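Local atomic coordinates of glycosyl hydrolase, family 38 (Enterococcus faecalis, PDB entry 5KBP), a protein that probably hydrolyses alpha-mannosidic bonds as a metal-dependent alpha-mannosidase of glycoside hydrolase family 38. Residues 134-139 and 175-180; 146-151 and 183-188; 326-331 and 388-393; 405-410 and 806-811. One frame throughout, in Å; residues are numbered along the deposited sequence.

Interaction 1. Residues 134-139 and 175-180; sequences GQTPQM and MWWEGP
T136 and P137 lie over one face of the W177 indole. Both make CH-pi contacts. P137 CG is 4.0 Å from the centroid of the five-membered ring and 13° off the ring normal. T136 CB is 4.0 Å from the centroid of the six-membered ring, at a steeper slant of 28°. T136 OG1 also touches the indole, 3.5 Å from W177 CH2, but its hydrogen bond goes to M133 O. W177 NE1 is hydrogen-bonded to G283 O.

The remaining cross-contacts are van der Waals. P137 CG presses on the backbone, 3.4 Å from G179 N. G179, just past the end of the strand and without a side chain, lies close to the P137 ring. P180 CD lies 3.2 Å from G134 O. P180 CG touches Q135 CD at 3.7 Å; the bend at chi2 (-80°) puts CD there.

The side-chain hydrogen bonds lie within the 134-139 segment or lead outside the contact. Q138 NE2 donates to Q135 OE1 at 2.6 Å, from above the carbonyl plane, and Q135 NE2 reaches Y693 O and F890 O.

Q135 is the N-cap of helix 136-141. The arrangement is that of a helix start packed on a sheet strand in an alpha/beta domain.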
# COMPACT_ATOMS: atom_id res chain seq x y z
N GLY A 134 -28.64 -13.79 -7.21
CA GLY A 134 -29.65 -14.71 -7.71
C GLY A 134 -29.10 -15.80 -8.60
O GLY A 134 -29.65 -16.90 -8.65
N GLN A 135 -28.01 -15.52 -9.32
CA GLN A 135 -27.41 -16.48 -10.24
C GLN A 135 -26.46 -17.46 -9.56
O GLN A 135 -25.70 -18.13 -10.26
CB GLN A 135 -26.67 -15.74 -11.36
CG GLN A 135 -27.58 -15.14 -12.43
CD GLN A 135 -28.06 -16.16 -13.45
OE1 GLN A 135 -28.12 -17.35 -13.17
NE2 GLN A 135 -28.40 -15.68 -14.64
N THR A 136 -26.49 -17.55 -8.23
CA THR A 136 -25.59 -18.47 -7.53
C THR A 136 -25.73 -19.91 -8.00
O THR A 136 -24.69 -20.56 -8.25
CB THR A 136 -25.79 -18.36 -6.02
OG1 THR A 136 -25.67 -17.00 -5.61
CG2 THR A 136 -24.76 -19.20 -5.28
N PRO A 137 -26.93 -20.49 -8.14
CA PRO A 137 -27.01 -21.90 -8.57
C PRO A 137 -26.35 -22.16 -9.92
O PRO A 137 -25.62 -23.15 -10.06
CB PRO A 137 -28.52 -22.17 -8.61
CG PRO A 137 -29.10 -21.19 -7.67
CD PRO A 137 -28.27 -19.96 -7.82
N GLN A 138 -26.59 -21.30 -10.91
CA GLN A 138 -25.98 -21.51 -12.22
C GLN A 138 -24.47 -21.33 -12.15
O GLN A 138 -23.72 -22.08 -12.79
CB GLN A 138 -26.58 -20.56 -13.25
CG GLN A 138 -26.07 -20.81 -14.66
CD GLN A 138 -26.59 -19.80 -15.67
OE1 GLN A 138 -26.52 -20.02 -16.88
NE2 GLN A 138 -27.11 -18.68 -15.17
N MET A 139 -23.99 -20.35 -11.38
CA MET A 139 -22.56 -20.12 -11.28
C MET A 139 -21.87 -21.24 -10.51
O MET A 139 -20.73 -21.61 -10.83
CB MET A 139 -22.28 -18.77 -10.62
CG MET A 139 -22.78 -17.58 -11.43
SD MET A 139 -22.29 -15.99 -10.74
CE MET A 139 -20.51 -16.12 -10.83
N MET A 175 -32.27 -27.18 1.88
CA MET A 175 -33.24 -26.65 0.94
C MET A 175 -32.68 -26.75 -0.47
O MET A 175 -31.48 -26.95 -0.67
CB MET A 175 -33.61 -25.21 1.28
CG MET A 175 -32.49 -24.21 1.02
SD MET A 175 -32.71 -22.65 1.90
CE MET A 175 -32.61 -23.22 3.60
N TRP A 176 -33.57 -26.59 -1.44
CA TRP A 176 -33.17 -26.46 -2.84
C TRP A 176 -33.09 -24.99 -3.20
O TRP A 176 -33.95 -24.19 -2.82
CB TRP A 176 -34.16 -27.18 -3.76
CG TRP A 176 -34.23 -28.66 -3.53
CD1 TRP A 176 -35.30 -29.36 -3.06
CD2 TRP A 176 -33.18 -29.61 -3.75
NE1 TRP A 176 -34.98 -30.70 -2.98
CE2 TRP A 176 -33.69 -30.87 -3.39
CE3 TRP A 176 -31.86 -29.51 -4.21
CZ2 TRP A 176 -32.93 -32.04 -3.49
CZ3 TRP A 176 -31.11 -30.67 -4.30
CH2 TRP A 176 -31.64 -31.91 -3.94
N TRP A 177 -32.05 -24.63 -3.94
CA TRP A 177 -31.84 -23.25 -4.38
C TRP A 177 -31.89 -23.24 -5.90
O TRP A 177 -30.98 -23.76 -6.56
CB TRP A 177 -30.52 -22.70 -3.86
CG TRP A 177 -30.43 -21.21 -3.95
CD1 TRP A 177 -31.38 -20.36 -4.43
CD2 TRP A 177 -29.33 -20.39 -3.54
NE1 TRP A 177 -30.94 -19.06 -4.35
CE2 TRP A 177 -29.68 -19.05 -3.81
CE3 TRP A 177 -28.08 -20.66 -2.97
CZ2 TRP A 177 -28.83 -17.99 -3.53
CZ3 TRP A 177 -27.23 -19.60 -2.70
CH2 TRP A 177 -27.61 -18.28 -2.98
N GLU A 178 -32.94 -22.64 -6.46
CA GLU A 178 -33.14 -22.57 -7.90
C GLU A 178 -32.91 -21.14 -8.37
O GLU A 178 -33.49 -20.20 -7.83
CB GLU A 178 -34.55 -23.04 -8.27
CG GLU A 178 -34.85 -22.99 -9.75
CD GLU A 178 -36.21 -23.58 -10.08
OE1 GLU A 178 -36.73 -24.38 -9.27
OE2 GLU A 178 -36.76 -23.25 -11.15
N GLY A 179 -32.05 -20.99 -9.38
CA GLY A 179 -31.77 -19.69 -9.93
C GLY A 179 -32.80 -19.27 -10.97
O GLY A 179 -33.76 -19.99 -11.27
N PRO A 180 -32.59 -18.08 -11.53
CA PRO A 180 -33.52 -17.59 -12.56
C PRO A 180 -33.51 -18.41 -13.84
O PRO A 180 -34.50 -18.40 -14.57
CB PRO A 180 -33.05 -16.15 -12.82
CG PRO A 180 -31.61 -16.16 -12.42
CD PRO A 180 -31.51 -17.12 -11.27

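Interaction 2. Residues 146-151 and 183-188; sequences PAAAFG and TKIFGL
A147, A148 and A149 pair in parallel with F186, G187 and L188, the two strand axes coming within 4.8 Å at 24° to each other. They are neighbouring strands in the mixed sheet of the family 38 N-terminal domain. Strand 124-126 borders 147-150 on its far side, and strand 174-178 does the same for 184-189.

Four backbone hydrogen bonds join the pair in the alternating pattern of parallel strands. A148 turns both its N and its O to the other strand, bonding to the residues either side of G187. Its N donates to F186 O at 3.0 Å, and its O accepts from L188 N at 3.1 Å. F186 N donates to P146 O at one end, and F150 N to L188 O at the other. The carbonyls of F186 and L188 each take a second, weaker approach, from the CA-H groups of A147 and A149.

On strand 147-150 the first three side chains are alanines, set against larger ones of 184-188. A147, A149, F186 and L188 share one face of the sheet, where helix 263-270 covers F186 and L188. A147 CB meets the F186 ring at its edge, 4.0 Å from CD2. A149 CB and L188 CB are 4.2 Å apart. On the face of A148, its CB touches I185 CD1 at 3.7 Å.

F150 also reaches across. Its CG stands between the backbone N and the carbonyl carbon (chi1 59°). G187 CA lies at the ring's edge, near its plane, 4.2 Å from F150 CE1.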
# COMPACT_ATOMS: atom_id res chain seq x y z
N PRO A 146 -21.91 -28.53 -6.76
CA PRO A 146 -23.33 -28.90 -6.68
C PRO A 146 -24.05 -28.41 -5.43
O PRO A 146 -25.26 -28.63 -5.32
CB PRO A 146 -23.27 -30.43 -6.70
CG PRO A 146 -22.00 -30.74 -5.98
CD PRO A 146 -21.03 -29.63 -6.31
N ALA A 147 -23.35 -27.78 -4.49
CA ALA A 147 -23.98 -27.34 -3.25
C ALA A 147 -23.33 -26.05 -2.78
O ALA A 147 -22.20 -25.73 -3.14
CB ALA A 147 -23.88 -28.42 -2.16
N ALA A 148 -24.07 -25.31 -1.95
CA ALA A 148 -23.61 -24.03 -1.44
C ALA A 148 -24.10 -23.85 -0.01
O ALA A 148 -25.29 -23.96 0.26
CB ALA A 148 -24.09 -22.86 -2.31
N ALA A 149 -23.17 -23.56 0.90
CA ALA A 149 -23.48 -23.29 2.30
C ALA A 149 -23.47 -21.79 2.54
O ALA A 149 -22.51 -21.10 2.17
CB ALA A 149 -22.49 -23.98 3.23
N PHE A 150 -24.53 -21.28 3.16
CA PHE A 150 -24.69 -19.85 3.38
C PHE A 150 -25.31 -19.61 4.75
O PHE A 150 -25.80 -20.54 5.40
CB PHE A 150 -25.54 -19.20 2.28
CG PHE A 150 -26.92 -19.77 2.15
CD1 PHE A 150 -27.14 -20.92 1.41
CD2 PHE A 150 -28.00 -19.17 2.78
CE1 PHE A 150 -28.41 -21.46 1.30
CE2 PHE A 150 -29.27 -19.70 2.67
CZ PHE A 150 -29.48 -20.84 1.92
N GLY A 151 -25.31 -18.35 5.18
CA GLY A 151 -25.79 -18.01 6.50
C GLY A 151 -26.85 -16.93 6.54
O GLY A 151 -27.65 -16.88 7.49
N THR A 183 -31.70 -23.44 -12.94
CA THR A 183 -30.65 -24.28 -12.39
C THR A 183 -30.84 -24.41 -10.89
O THR A 183 -31.10 -23.43 -10.19
CB THR A 183 -29.27 -23.70 -12.71
OG1 THR A 183 -29.10 -23.59 -14.13
CG2 THR A 183 -28.17 -24.59 -12.15
N LYS A 184 -30.70 -25.64 -10.39
CA LYS A 184 -31.04 -25.96 -9.01
C LYS A 184 -29.86 -26.64 -8.33
O LYS A 184 -29.31 -27.61 -8.87
CB LYS A 184 -32.29 -26.85 -8.97
CG LYS A 184 -32.42 -27.75 -7.76
CD LYS A 184 -33.77 -28.44 -7.76
CE LYS A 184 -33.71 -29.83 -7.15
NZ LYS A 184 -32.87 -30.76 -7.95
N ILE A 185 -29.47 -26.13 -7.17
CA ILE A 185 -28.40 -26.70 -6.36
C ILE A 185 -28.95 -27.02 -4.98
O ILE A 185 -30.05 -26.62 -4.61
CB ILE A 185 -27.18 -25.76 -6.26
CG1 ILE A 185 -27.57 -24.47 -5.53
CG2 ILE A 185 -26.63 -25.44 -7.63
CD1 ILE A 185 -26.39 -23.59 -5.17
N PHE A 186 -28.15 -27.75 -4.20
CA PHE A 186 -28.50 -28.08 -2.83
C PHE A 186 -28.02 -26.97 -1.91
O PHE A 186 -26.84 -26.58 -1.95
CB PHE A 186 -27.89 -29.42 -2.41
CG PHE A 186 -28.10 -29.75 -0.96
CD1 PHE A 186 -29.35 -30.12 -0.50
CD2 PHE A 186 -27.05 -29.69 -0.06
CE1 PHE A 186 -29.55 -30.43 0.83
CE2 PHE A 186 -27.24 -29.99 1.27
CZ PHE A 186 -28.49 -30.37 1.72
N GLY A 187 -28.92 -26.45 -1.08
CA GLY A 187 -28.62 -25.36 -0.17
C GLY A 187 -28.50 -25.86 1.26
O GLY A 187 -29.39 -26.53 1.77
N LEU A 188 -27.38 -25.51 1.90
CA LEU A 188 -27.11 -25.85 3.29
C LEU A 188 -27.08 -24.55 4.09
O LEU A 188 -26.15 -23.75 3.96
CB LEU A 188 -25.80 -26.61 3.43
CG LEU A 188 -25.41 -27.09 4.83
CD1 LEU A 188 -26.49 -28.00 5.40
CD2 LEU A 188 -24.07 -27.80 4.81

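Interaction 3. Residues 326-331 and 388-393; sequences AMAYEV and RQLTEA. With SO4 (sulfate ion), chain G.
Two long helices of the alpha-mannosidase middle domain, 304-332 and 362-393, meet here through A328 and L390 near their C-terminal ends. The short segments approach to 8.8 Å between axes and cross at 47°. The contact is largely apolar, made by van der Waals touches.

L390 has the largest share. Its CG is anti to the carbonyl carbon (chi1 -74°), and the two methyls divide the work. CD2 lies against the backbone, 3.7 Å from A328 CA and equally near M327 O. CD1 touches M327 CB at 3.9 Å. The small A328 side chain is consistent with the close approach here, with A328 CA and L390 CA 5.6 Å apart. One turn further on, V331 CG1 meets A393 CB at 3.8 Å, while V331 CG2 rests near Q389 O.

In family 38 enzymes the middle domain is a helical bundle, and this pair fits that pattern. V331 also touches L815, in a loop much later in the chain.

Q389 spans the contact and a bound ion. Its OE1 packs on A328 CB at 3.6 Å. Its NE2 donates to O4 of a sulfate, probably from the crystallisation liquor. R388 NH1 donates to sulfate O2 at 3.0 Å, with a fairly straight N-H...O angle of 162°. A second bond from NH1, to O4, is weak, as is that from R388 NE to O2. The sulfate sits at the edge of the guanidinium, near its plane, while R388 NH2 is salt-bridged to E385.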
# COMPACT_ATOMS: atom_id res chain seq x y z
N ALA A 326 -5.85 -10.72 -25.99
CA ALA A 326 -6.36 -11.86 -26.74
C ALA A 326 -6.19 -11.64 -28.24
O ALA A 326 -5.90 -12.59 -28.98
CB ALA A 326 -7.83 -12.10 -26.39
N MET A 327 -6.37 -10.40 -28.70
CA MET A 327 -6.13 -10.11 -30.11
C MET A 327 -4.64 -10.07 -30.43
O MET A 327 -4.22 -10.53 -31.50
CB MET A 327 -6.78 -8.77 -30.49
CG MET A 327 -8.29 -8.74 -30.32
SD MET A 327 -8.98 -7.14 -30.80
CE MET A 327 -10.70 -7.36 -30.36
N ALA A 328 -3.83 -9.55 -29.51
CA ALA A 328 -2.39 -9.46 -29.74
C ALA A 328 -1.73 -10.83 -29.82
O ALA A 328 -0.61 -10.94 -30.33
CB ALA A 328 -1.73 -8.64 -28.63
N TYR A 329 -2.40 -11.88 -29.34
CA TYR A 329 -1.87 -13.23 -29.48
C TYR A 329 -1.77 -13.64 -30.95
O TYR A 329 -0.92 -14.46 -31.31
CB TYR A 329 -2.73 -14.22 -28.70
CG TYR A 329 -2.37 -15.67 -28.92
CD1 TYR A 329 -1.38 -16.28 -28.16
CD2 TYR A 329 -3.01 -16.43 -29.89
CE1 TYR A 329 -1.04 -17.61 -28.35
CE2 TYR A 329 -2.68 -17.76 -30.09
CZ TYR A 329 -1.69 -18.34 -29.32
OH TYR A 329 -1.36 -19.66 -29.52
N GLU A 330 -2.63 -13.08 -31.80
CA GLU A 330 -2.63 -13.46 -33.21
C GLU A 330 -1.32 -13.09 -33.90
O GLU A 330 -0.92 -13.75 -34.86
CB GLU A 330 -3.81 -12.79 -33.92
CG GLU A 330 -5.18 -13.11 -33.31
CD GLU A 330 -5.67 -14.51 -33.65
OE1 GLU A 330 -5.07 -15.14 -34.55
OE2 GLU A 330 -6.65 -14.97 -33.02
N VAL A 331 -0.64 -12.04 -33.43
CA VAL A 331 0.56 -11.56 -34.09
C VAL A 331 1.82 -11.96 -33.35
O VAL A 331 2.88 -12.07 -33.98
CB VAL A 331 0.50 -10.03 -34.28
CG1 VAL A 331 -0.78 -9.62 -35.01
CG2 VAL A 331 0.60 -9.30 -32.96
N ARG A 388 0.60 -1.83 -28.46
CA ARG A 388 1.77 -1.60 -29.30
C ARG A 388 1.99 -2.75 -30.27
O ARG A 388 2.36 -2.53 -31.43
CB ARG A 388 3.01 -1.39 -28.44
CG ARG A 388 4.26 -1.06 -29.25
CD ARG A 388 5.54 -1.21 -28.43
NE ARG A 388 5.81 -2.61 -28.10
CZ ARG A 388 5.60 -3.14 -26.90
NH1 ARG A 388 5.88 -4.42 -26.68
NH2 ARG A 388 5.13 -2.39 -25.91
N GLN A 389 1.75 -3.98 -29.82
CA GLN A 389 1.96 -5.15 -30.68
C GLN A 389 0.96 -5.19 -31.82
O GLN A 389 1.30 -5.58 -32.94
CB GLN A 389 1.90 -6.43 -29.84
CG GLN A 389 3.09 -6.61 -28.90
CD GLN A 389 2.77 -7.48 -27.71
OE1 GLN A 389 1.64 -7.95 -27.54
NE2 GLN A 389 3.76 -7.71 -26.85
N LEU A 390 -0.29 -4.81 -31.55
CA LEU A 390 -1.30 -4.79 -32.61
C LEU A 390 -1.01 -3.69 -33.62
O LEU A 390 -1.00 -3.94 -34.84
CB LEU A 390 -2.69 -4.62 -32.01
CG LEU A 390 -3.28 -5.83 -31.30
CD1 LEU A 390 -4.61 -5.49 -30.65
CD2 LEU A 390 -3.45 -6.99 -32.27
N THR A 391 -0.75 -2.47 -33.14
CA THR A 391 -0.51 -1.35 -34.05
C THR A 391 0.77 -1.53 -34.85
O THR A 391 0.85 -1.06 -35.99
CB THR A 391 -0.47 -0.04 -33.26
OG1 THR A 391 0.50 -0.15 -32.21
CG2 THR A 391 -1.83 0.27 -32.67
N GLU A 392 1.77 -2.20 -34.28
CA GLU A 392 2.99 -2.48 -35.04
C GLU A 392 2.74 -3.46 -36.18
O GLU A 392 3.53 -3.50 -37.13
CB GLU A 392 4.07 -3.04 -34.12
CG GLU A 392 5.40 -2.29 -34.19
CD GLU A 392 5.42 -1.06 -33.31
OE1 GLU A 392 5.83 -1.18 -32.14
OE2 GLU A 392 5.03 0.02 -33.79
N ALA A 393 1.66 -4.24 -36.12
CA ALA A 393 1.33 -5.21 -37.15
C ALA A 393 0.31 -4.69 -38.16
O ALA A 393 0.04 -5.38 -39.15
CB ALA A 393 0.80 -6.50 -36.52
S SO4 G . 7.34 -6.97 -28.86
O1 SO4 G . 8.77 -6.69 -28.85
O2 SO4 G . 6.61 -5.78 -29.28
O3 SO4 G . 7.05 -8.07 -29.78
O4 SO4 G . 6.91 -7.35 -27.51

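Interaction 4. Residues 405-410 and 806-811; sequences PFVLFN and ATTARH. With SO4 (sulfate ion), chain D; SO4 (sulfate ion), chain J.
P405, A806 and T808 bury the most surface in this contact. A806 makes two bonds to V407. A806 O accepts from V407 N at 2.6 Å, and A806 N donates to V407 O at 3.0 Å. The two residues form an antiparallel hydrogen-bonded pair. F406 and T807, next to them, are the non-hydrogen-bonded pair, with F406 CB 3.9 Å from T807 CG2. The A806 side chain lies on the same face as V407 and touches T387 of helix 362-393.

P405 has no N-H, but its carbonyl continues the pairing: T808 N donates to P405 O at 3.2 Å. The proline ring packs on the T808 carbonyl, with P405 CG 3.1 Å from T808 O.

T808 CG2 comes near P405 CG, 4.3 Å away. T808 OG1 is hydrogen-bonded to H811 NE2 at 2.9 Å, and either may be the donor. This ties the threonine to the histidine three residues later. The strand itself ends at T807. R810 NE is hydrogen-bonded to F399 O, while R810 NH2 makes a weak bond to a sulfate that is probably from the crystallisation liquor.

The other edge of strand 404-410 is bonded to strand 503-511. Strand 804-807 therefore adds a distant part of the chain to the antiparallel sheet that follows the helical middle domain, a beta-sheet pairing between segments nearly 400 residues apart.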
# COMPACT_ATOMS: atom_id res chain seq x y z
N PRO A 405 -0.40 8.26 -38.55
CA PRO A 405 -1.55 7.37 -38.38
C PRO A 405 -1.82 7.02 -36.92
O PRO A 405 -0.92 7.02 -36.07
CB PRO A 405 -1.15 6.12 -39.17
CG PRO A 405 0.33 6.10 -39.09
CD PRO A 405 0.78 7.54 -39.04
N PHE A 406 -3.09 6.71 -36.64
CA PHE A 406 -3.51 6.25 -35.33
C PHE A 406 -4.65 5.27 -35.50
O PHE A 406 -5.35 5.27 -36.52
CB PHE A 406 -3.92 7.42 -34.42
CG PHE A 406 -5.04 8.26 -34.97
CD1 PHE A 406 -4.78 9.31 -35.84
CD2 PHE A 406 -6.35 8.01 -34.61
CE1 PHE A 406 -5.81 10.08 -36.35
CE2 PHE A 406 -7.39 8.78 -35.12
CZ PHE A 406 -7.11 9.82 -35.99
N VAL A 407 -4.85 4.42 -34.49
CA VAL A 407 -5.79 3.31 -34.55
C VAL A 407 -6.79 3.42 -33.41
O VAL A 407 -6.41 3.72 -32.27
CB VAL A 407 -5.05 1.95 -34.50
CG1 VAL A 407 -6.03 0.80 -34.66
CG2 VAL A 407 -3.97 1.89 -35.57
N LEU A 408 -8.06 3.17 -33.72
CA LEU A 408 -9.14 3.17 -32.74
C LEU A 408 -9.64 1.74 -32.54
O LEU A 408 -10.03 1.08 -33.51
CB LEU A 408 -10.29 4.07 -33.19
CG LEU A 408 -10.18 5.56 -32.84
CD1 LEU A 408 -11.26 6.36 -33.55
CD2 LEU A 408 -10.27 5.75 -31.34
N PHE A 409 -9.62 1.27 -31.29
CA PHE A 409 -10.08 -0.07 -30.95
C PHE A 409 -11.41 0.01 -30.21
O PHE A 409 -11.58 0.84 -29.31
CB PHE A 409 -9.06 -0.80 -30.07
CG PHE A 409 -7.76 -1.08 -30.75
CD1 PHE A 409 -6.74 -0.13 -30.73
CD2 PHE A 409 -7.53 -2.29 -31.38
CE1 PHE A 409 -5.53 -0.39 -31.35
CE2 PHE A 409 -6.32 -2.55 -31.99
CZ PHE A 409 -5.32 -1.60 -31.98
N ASN A 410 -12.34 -0.87 -30.58
CA ASN A 410 -13.54 -1.11 -29.80
C ASN A 410 -13.31 -2.43 -29.07
O ASN A 410 -13.37 -3.50 -29.68
CB ASN A 410 -14.78 -1.16 -30.69
CG ASN A 410 -16.07 -1.35 -29.89
OD1 ASN A 410 -16.06 -1.45 -28.66
ND2 ASN A 410 -17.20 -1.37 -30.59
N ALA A 806 -4.55 4.71 -30.16
CA ALA A 806 -3.11 4.49 -30.18
C ALA A 806 -2.53 5.02 -31.48
O ALA A 806 -3.09 4.77 -32.56
CB ALA A 806 -2.77 3.01 -30.03
N THR A 807 -1.42 5.73 -31.38
CA THR A 807 -0.69 6.17 -32.55
C THR A 807 0.40 5.16 -32.91
O THR A 807 0.85 4.37 -32.07
CB THR A 807 -0.07 7.55 -32.32
OG1 THR A 807 0.89 7.47 -31.26
CG2 THR A 807 -1.15 8.56 -31.95
N THR A 808 0.82 5.20 -34.17
CA THR A 808 1.89 4.34 -34.66
C THR A 808 2.49 5.00 -35.89
O THR A 808 1.96 5.97 -36.42
CB THR A 808 1.38 2.93 -34.97
OG1 THR A 808 2.47 2.10 -35.39
CG2 THR A 808 0.33 2.97 -36.07
N ALA A 809 3.62 4.46 -36.33
CA ALA A 809 4.32 5.01 -37.48
C ALA A 809 3.81 4.37 -38.77
O ALA A 809 2.96 3.48 -38.77
CB ALA A 809 5.83 4.82 -37.32
N ARG A 810 4.33 4.85 -39.90
CA ARG A 810 4.04 4.25 -41.19
C ARG A 810 4.91 3.02 -41.39
O ARG A 810 6.14 3.09 -41.27
CB ARG A 810 4.26 5.24 -42.32
CG ARG A 810 3.25 6.37 -42.39
CD ARG A 810 3.45 7.21 -43.64
NE ARG A 810 3.13 6.47 -44.87
CZ ARG A 810 4.04 5.93 -45.68
NH1 ARG A 810 5.33 6.04 -45.40
NH2 ARG A 810 3.65 5.28 -46.76
N HIS A 811 4.28 1.89 -41.69
CA HIS A 811 5.00 0.64 -41.90
C HIS A 811 4.05 -0.39 -42.50
O HIS A 811 2.84 -0.33 -42.28
CB HIS A 811 5.59 0.11 -40.58
CG HIS A 811 4.63 0.13 -39.43
ND1 HIS A 811 3.49 -0.64 -39.39
CD2 HIS A 811 4.64 0.85 -38.28
CE1 HIS A 811 2.84 -0.41 -38.27
NE2 HIS A 811 3.51 0.49 -37.58
S SO4 D . 7.18 8.71 -43.69
O1 SO4 D . 8.51 8.73 -43.10
O2 SO4 D . 7.19 9.47 -44.94
O3 SO4 D . 6.79 7.33 -43.97
O4 SO4 D . 6.22 9.31 -42.77
S SO4 J . 7.18 3.72 -48.41
O1 SO4 J . 7.29 2.79 -49.53
O2 SO4 J . 6.60 4.97 -48.88
O3 SO4 J . 8.51 3.99 -47.87
O4 SO4 J . 6.34 3.14 -47.37

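The four contacts form two groups. Interactions 1 and 2 have centres 8 Å apart and share one sheet. Strands 174-178 and 184-189 are neighbours in it, with probable hydrogen bonds from G187 N to M175 O (2.6 Å) and from I185 N to W177 O (2.9 Å). Interactions 3 and 4 have centres 12 Å apart. There the end of helix 362-393 lies on strand 404-410, L390 CD1 being 3.7 Å from F409 CE2, and T391 O approaches H811 CE1. The groups do not touch: the nearest atoms of interactions 1 and 3 are about 20 Å apart. All four lie away from the calcium-binding residues F253 and Y256.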